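Local atomic coordinates of lysin (Enterococcus phage IMEEF1, PDB entry 6IST), a protein that binds calcium and probably acts as a phage endolysin, cutting the peptidoglycan of enterococcal cell walls with a CHAP (cysteine peptidase-like) domain. Residues V34-M37 and Q38-G42; Y192-T195 and M196-N200; E201-D204 and L205-R208. One frame throughout, in Å; residues are numbered along the deposited sequence.

Contact 1 of 3, residues V34-M37 and Q38-G42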
# COMPACT_ATOMS: atom_id res chain seq x y z
N VAL C 34 -1.32 13.86 13.34
CA VAL C 34 -1.62 12.59 12.66
C VAL C 34 -2.74 12.78 11.61
O VAL C 34 -2.61 12.30 10.52
CB VAL C 34 -2.05 11.48 13.63
CG1 VAL C 34 -2.70 10.33 12.89
CG2 VAL C 34 -0.85 11.10 14.47
N ASP C 35 -3.72 13.62 11.91
CA ASP C 35 -4.80 13.82 10.99
C ASP C 35 -4.24 14.44 9.73
O ASP C 35 -4.58 14.05 8.60
CB ASP C 35 -5.85 14.70 11.62
CG ASP C 35 -7.04 14.98 10.68
OD1 ASP C 35 -7.80 14.05 10.30
OD2 ASP C 35 -7.21 16.16 10.31
N VAL C 36 -3.55 15.55 9.90
CA VAL C 36 -3.00 16.23 8.73
C VAL C 36 -2.03 15.38 7.91
O VAL C 36 -2.10 15.32 6.66
CB VAL C 36 -2.33 17.53 9.14
CG1 VAL C 36 -1.71 18.23 7.94
CG2 VAL C 36 -3.31 18.39 9.88
N MET C 37 -1.11 14.69 8.56
CA MET C 37 -0.21 13.89 7.83
C MET C 37 -0.96 12.72 7.09
O MET C 37 -0.60 12.40 5.94
CB MET C 37 0.87 13.32 8.74
CG MET C 37 2.06 14.25 9.16
SD MET C 37 2.88 15.19 7.89
CE MET C 37 1.93 16.74 7.96
N GLN C 38 -1.93 12.07 7.73
CA GLN C 38 -2.70 11.01 7.08
C GLN C 38 -3.49 11.52 5.86
O GLN C 38 -3.39 10.99 4.81
CB GLN C 38 -3.67 10.37 8.03
CG GLN C 38 -3.08 9.41 9.00
CD GLN C 38 -4.18 8.62 9.74
OE1 GLN C 38 -4.14 7.39 9.81
NE2 GLN C 38 -5.20 9.32 10.22
N ARG C 39 -4.21 12.63 6.00
CA ARG C 39 -5.02 13.13 4.88
C ARG C 39 -4.19 13.60 3.72
O ARG C 39 -4.58 13.42 2.57
CB ARG C 39 -5.75 14.39 5.29
CG ARG C 39 -6.97 14.15 6.03
CD ARG C 39 -7.68 15.49 6.31
NE ARG C 39 -8.45 15.14 7.46
CZ ARG C 39 -9.59 14.47 7.45
NH1 ARG C 39 -10.22 14.15 6.30
NH2 ARG C 39 -10.14 14.18 8.60
N PHE C 40 -3.08 14.29 3.99
CA PHE C 40 -2.32 14.87 2.91
C PHE C 40 -1.19 14.03 2.35
O PHE C 40 -0.90 14.09 1.13
CB PHE C 40 -1.80 16.21 3.30
CG PHE C 40 -2.89 17.26 3.34
CD1 PHE C 40 -3.23 17.98 2.20
CD2 PHE C 40 -3.53 17.50 4.49
CE1 PHE C 40 -4.28 18.87 2.23
CE2 PHE C 40 -4.59 18.36 4.55
CZ PHE C 40 -4.96 19.06 3.42
N PHE C 41 -0.54 13.28 3.20
CA PHE C 41 0.62 12.50 2.78
C PHE C 41 0.47 10.99 2.90
O PHE C 41 1.38 10.28 2.56
CB PHE C 41 1.81 12.93 3.61
CG PHE C 41 2.24 14.31 3.29
CD1 PHE C 41 2.95 14.54 2.17
CD2 PHE C 41 1.88 15.38 4.11
CE1 PHE C 41 3.38 15.83 1.88
CE2 PHE C 41 2.24 16.66 3.79
CZ PHE C 41 2.94 16.88 2.65
N GLY C 42 -0.64 10.53 3.42
CA GLY C 42 -0.89 9.08 3.56
C GLY C 42 0.08 8.49 4.60
O GLY C 42 0.30 7.27 4.59
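The carboxylate of D35 meets the guanidinium of R39 one helical turn further on, in a salt bridge whose shortest arm, D35 OD1 to R39 NH2, measures 2.9 Å. OD1 uses its syn lone pair, but the bond is bent, with an N-H...O angle of 132°, and OD1 is tilted out of the guanidinium plane. R39 NE adds two weak bonds, to OD1 at 3.1 Å and, much straighter, to D35 OD2 at 3.3 Å. The two planar groups are turned 64° apart, so the pair is not a coplanar, two-pronged bridge. D35 CG stands opposite the backbone N across the CA-CB bond (chi1 179°), and the extended R39 chain runs back to reach it. The stronger partner of D35 OD2 is Y10 OH of helix 4-13.

Another side of the helix is apolar. M37 and F41 lie alongside each other, pointing the same way; the bend at chi2 brings M37 SD to 4.9 Å from the F41 ring centroid, an oblique Met-aromatic contact, and chi3 swings CE toward F41 CD2 and CE2. V36 CG1 touches F40 CD2 at 4.0 Å. Of the i to i+4 backbone bonds beneath, the last strong one is F41 N to M37 O at 2.9 Å; a weak bond from G42 N to Q38 O closes the series, G42 having positive phi.

Residues 34-41 are the C-terminal part of helix 29-41 in the CHAP domain, and G42 follows it. V36 and F40 pack on V7 of helix 4-13, F41 meets F61 edge-to-face, and V34, M37 and Q38 touch strand 43-44.

Contact 2 of 3, residues Y192-T195 and M196-N200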
# COMPACT_ATOMS: atom_id res chain seq x y z
N TYR C 192 11.66 -7.94 4.50
CA TYR C 192 12.30 -7.10 5.50
C TYR C 192 13.42 -6.30 4.85
O TYR C 192 14.26 -6.84 4.12
CB TYR C 192 12.82 -7.91 6.71
CG TYR C 192 13.71 -7.12 7.60
CD1 TYR C 192 13.19 -6.10 8.37
CD2 TYR C 192 15.08 -7.40 7.71
CE1 TYR C 192 14.01 -5.32 9.19
CE2 TYR C 192 15.90 -6.65 8.53
CZ TYR C 192 15.35 -5.62 9.28
OH TYR C 192 16.09 -4.86 10.11
N LEU C 193 13.37 -4.98 5.02
CA LEU C 193 14.36 -4.11 4.44
C LEU C 193 15.52 -3.83 5.45
O LEU C 193 15.38 -3.09 6.38
CB LEU C 193 13.69 -2.79 4.06
CG LEU C 193 12.58 -2.90 3.02
CD1 LEU C 193 11.86 -1.55 2.98
CD2 LEU C 193 13.00 -3.41 1.65
N PRO C 194 16.71 -4.42 5.23
CA PRO C 194 17.76 -4.33 6.27
C PRO C 194 18.49 -3.00 6.42
O PRO C 194 18.97 -2.70 7.51
CB PRO C 194 18.76 -5.44 5.89
CG PRO C 194 18.09 -6.25 4.84
CD PRO C 194 17.03 -5.41 4.19
N THR C 195 18.55 -2.23 5.35
CA THR C 195 19.27 -0.97 5.37
C THR C 195 18.48 0.08 4.69
O THR C 195 17.55 -0.23 3.95
CB THR C 195 20.66 -1.05 4.66
OG1 THR C 195 20.51 -1.08 3.21
CG2 THR C 195 21.55 -2.23 5.23
N MET C 196 18.97 1.33 4.82
CA MET C 196 18.31 2.42 4.17
C MET C 196 18.48 2.35 2.67
O MET C 196 17.68 2.92 1.97
CB MET C 196 18.74 3.80 4.73
CG MET C 196 18.00 4.19 6.04
SD MET C 196 16.15 4.21 6.02
CE MET C 196 15.85 5.18 4.56
N THR C 197 19.49 1.67 2.16
CA THR C 197 19.62 1.55 0.67
C THR C 197 18.58 0.62 0.13
O THR C 197 18.06 0.84 -0.95
CB THR C 197 21.00 1.06 0.26
OG1 THR C 197 21.99 1.93 0.85
CG2 THR C 197 21.16 1.06 -1.34
N TYR C 198 18.24 -0.43 0.90
CA TYR C 198 17.10 -1.24 0.56
C TYR C 198 15.80 -0.43 0.57
O TYR C 198 15.02 -0.51 -0.39
CB TYR C 198 17.01 -2.46 1.41
CG TYR C 198 17.99 -3.53 1.00
CD1 TYR C 198 17.72 -4.36 -0.05
CD2 TYR C 198 19.16 -3.75 1.73
CE1 TYR C 198 18.63 -5.37 -0.42
CE2 TYR C 198 20.06 -4.75 1.38
CZ TYR C 198 19.78 -5.55 0.31
OH TYR C 198 20.66 -6.53 -0.04
N VAL C 199 15.66 0.44 1.56
CA VAL C 199 14.50 1.33 1.67
C VAL C 199 14.38 2.19 0.43
O VAL C 199 13.32 2.29 -0.18
CB VAL C 199 14.53 2.14 2.97
CG1 VAL C 199 13.43 3.19 2.95
CG2 VAL C 199 14.31 1.18 4.16
N ASN C 200 15.46 2.88 0.12
CA ASN C 200 15.49 3.74 -1.05
C ASN C 200 15.18 3.02 -2.37
O ASN C 200 14.40 3.53 -3.24
CB ASN C 200 16.86 4.46 -1.12
CG ASN C 200 17.04 5.49 0.02
OD1 ASN C 200 16.09 5.89 0.72
ND2 ASN C 200 18.26 5.92 0.20
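Y198 leans back from the first turn of helix 196-208 onto the loop residues before it. Its CB lies 3.4 Å from T195 O and also touches L193 CD2 and P194 CD. At CG the ring begins, and P194 CD stands over one face, 4.1 Å from the ring centroid and 29° off the normal, a CH-pi contact. CD2 comes closest to the loop: it is 3.7 Å from P194 CD and 3.3 Å from T195 OG1, which approaches obliquely. CE2, one atom further toward the hydroxyl, still lies near both. CZ and OH extend beyond the loop residues, and the ring also stacks on an aromatic side chain of another protein chain. With CG opposite the carbonyl carbon (chi1 -77°), the ring is directed toward this proline.

T195 is the N-cap. Its OG1 sits between its own backbone N and carbonyl carbon (chi1 75°), where it accepts two weak bonds, from T197 N at 3.1 Å and from Y198 N at 3.3 Å, the second nearly straight. T195 O takes V199 N at 3.1 Å in the carbonyl plane, the first i to i+4 bond. L193 CD1 packs across V199 CG2 at 3.9 Å.

The chemistry is thus of two kinds. One hydroxyl oxygen weakly accepts from two first-turn amides that have no helical carbonyl four residues before them, which probably favours starting the helix here, while the apolar and CH-pi contacts beside it need no polar partner.

Contact 3 of 3, residues E201-D204 and L205-R208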
# COMPACT_ATOMS: atom_id res chain seq x y z
N GLU C 201 15.75 1.86 -2.54
CA GLU C 201 15.41 1.09 -3.73
C GLU C 201 13.91 0.63 -3.78
O GLU C 201 13.27 0.61 -4.86
CB GLU C 201 16.39 -0.09 -3.90
CG GLU C 201 17.84 0.36 -4.08
CD GLU C 201 18.17 0.88 -5.49
OE1 GLU C 201 17.30 0.79 -6.41
OE2 GLU C 201 19.29 1.39 -5.65
N ALA C 202 13.35 0.20 -2.65
CA ALA C 202 11.94 -0.15 -2.61
C ALA C 202 11.10 1.06 -2.91
O ALA C 202 10.15 0.94 -3.70
CB ALA C 202 11.54 -0.77 -1.28
N ASN C 203 11.46 2.25 -2.38
CA ASN C 203 10.70 3.45 -2.76
C ASN C 203 10.81 3.80 -4.25
O ASN C 203 9.85 4.36 -4.86
CB ASN C 203 11.00 4.66 -1.88
CG ASN C 203 10.19 4.59 -0.59
OD1 ASN C 203 8.95 4.43 -0.63
ND2 ASN C 203 10.84 4.68 0.52
N ASP C 204 11.94 3.49 -4.83
CA ASP C 204 12.10 3.70 -6.28
C ASP C 204 11.20 2.77 -7.06
O ASP C 204 10.61 3.20 -8.05
CB ASP C 204 13.54 3.54 -6.70
CG ASP C 204 14.42 4.70 -6.23
OD1 ASP C 204 13.88 5.77 -5.82
OD2 ASP C 204 15.66 4.52 -6.26
N LEU C 205 11.10 1.51 -6.64
CA LEU C 205 10.16 0.59 -7.25
C LEU C 205 8.72 1.11 -7.17
O LEU C 205 7.99 1.18 -8.19
CB LEU C 205 10.26 -0.79 -6.62
CG LEU C 205 11.54 -1.60 -6.83
CD1 LEU C 205 11.47 -2.87 -6.04
CD2 LEU C 205 11.67 -1.93 -8.27
N ILE C 206 8.32 1.53 -5.96
CA ILE C 206 7.03 2.13 -5.75
C ILE C 206 6.74 3.23 -6.72
O ILE C 206 5.61 3.28 -7.29
CB ILE C 206 6.86 2.56 -4.30
CG1 ILE C 206 6.71 1.28 -3.48
CG2 ILE C 206 5.60 3.43 -4.11
CD1 ILE C 206 6.80 1.50 -1.95
N LYS C 207 7.70 4.12 -6.88
CA LYS C 207 7.55 5.23 -7.83
C LYS C 207 7.38 4.81 -9.28
O LYS C 207 6.50 5.33 -9.99
CB LYS C 207 8.69 6.23 -7.72
CG LYS C 207 8.40 7.44 -6.84
CD LYS C 207 9.49 8.49 -7.04
CE LYS C 207 9.87 9.22 -5.76
NZ LYS C 207 8.84 10.23 -5.40
N ARG C 208 8.22 3.89 -9.73
CA ARG C 208 8.18 3.42 -11.10
C ARG C 208 6.90 2.68 -11.53
O ARG C 208 6.41 2.81 -12.67
CB ARG C 208 9.33 2.43 -11.32
CG ARG C 208 10.66 3.04 -11.37
CD ARG C 208 11.73 2.01 -11.64
NE ARG C 208 12.96 2.64 -11.24
CZ ARG C 208 13.82 2.16 -10.38
NH1 ARG C 208 13.67 0.95 -9.80
NH2 ARG C 208 14.86 2.91 -10.05
O HOH W 1 14.87 0.13 -7.31
O HOH W 2 16.78 2.91 -8.12
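D204 and R208 cross at a slant, with the carboxylate and guanidinium planes 56° apart. Their charges are near without forming a salt bridge: D204 OD2 and R208 NH2 are 4.2 Å apart, and OD2 stands off the plane of the guanidinium, away from the directions of its N-H bonds. What covers one face of the guanidinium is instead the methylene of D204, whose CB is 3.7 Å from R208 NH2. The R208 chain is extended from CG to NE and passes over the backbone, its CG 3.3 Å from D204 O, the carbonyl that also accepts R208 N.

Two waters link the groups instead. One accepts from R208 NH2 and lies at the guanidinium edge, in its plane; it is 2.7 Å from D204 OD2 and also within bonding distance of E201 OE1. The other accepts from R208 NH1 at 2.9 Å and lies close to both E201 O and E201 OE1. E201 curls toward them through its bent chain (chi2 -77°), and the three charged side chains share a hydrated bridge. The nearby positive charge of R208 would tend to favour ionised carboxylates.

N203 and I206, by contrast, lie side by side and point the same way, N203 OD1 3.9 Å from I206 CD1. Beneath them the helical bonds are regular; I206 N to A202 O is nearly straight at 172°.

The segment is the C-terminal part of helix 196-208. Its A202 and I206 rest on I170 of strand 169-174 and F184 of strand 180-186, L205 also meets F184, and another protein chain packs against E201, A202, L205 and R208, with weak hydrogen bonds to E201 OE1 and R208 NH1.

How the contacts relate
All three contacts are local and follow one another along the chain. Contact 1 belongs to helix 29-41, within the CHAP domain, and the side chain of V34 lies about 9 Å from the bound calcium ion. Contact 2 spans the loop into helix 196-208 and its first turn, contact 3 the rest of it; their centres are about 11 Å apart, and L193 CD2 meets A202 CB at 4.2 Å. Contact 1 touches neither: its nearest atoms are about 14 Å from contact 2 and about 10 Å from contact 3. A mixed sheet joins the regions, since strand 43-44 pairs with strand 215-219, and strands 169-174 and 180-186 support helix 196-208, which also faces another protein chain.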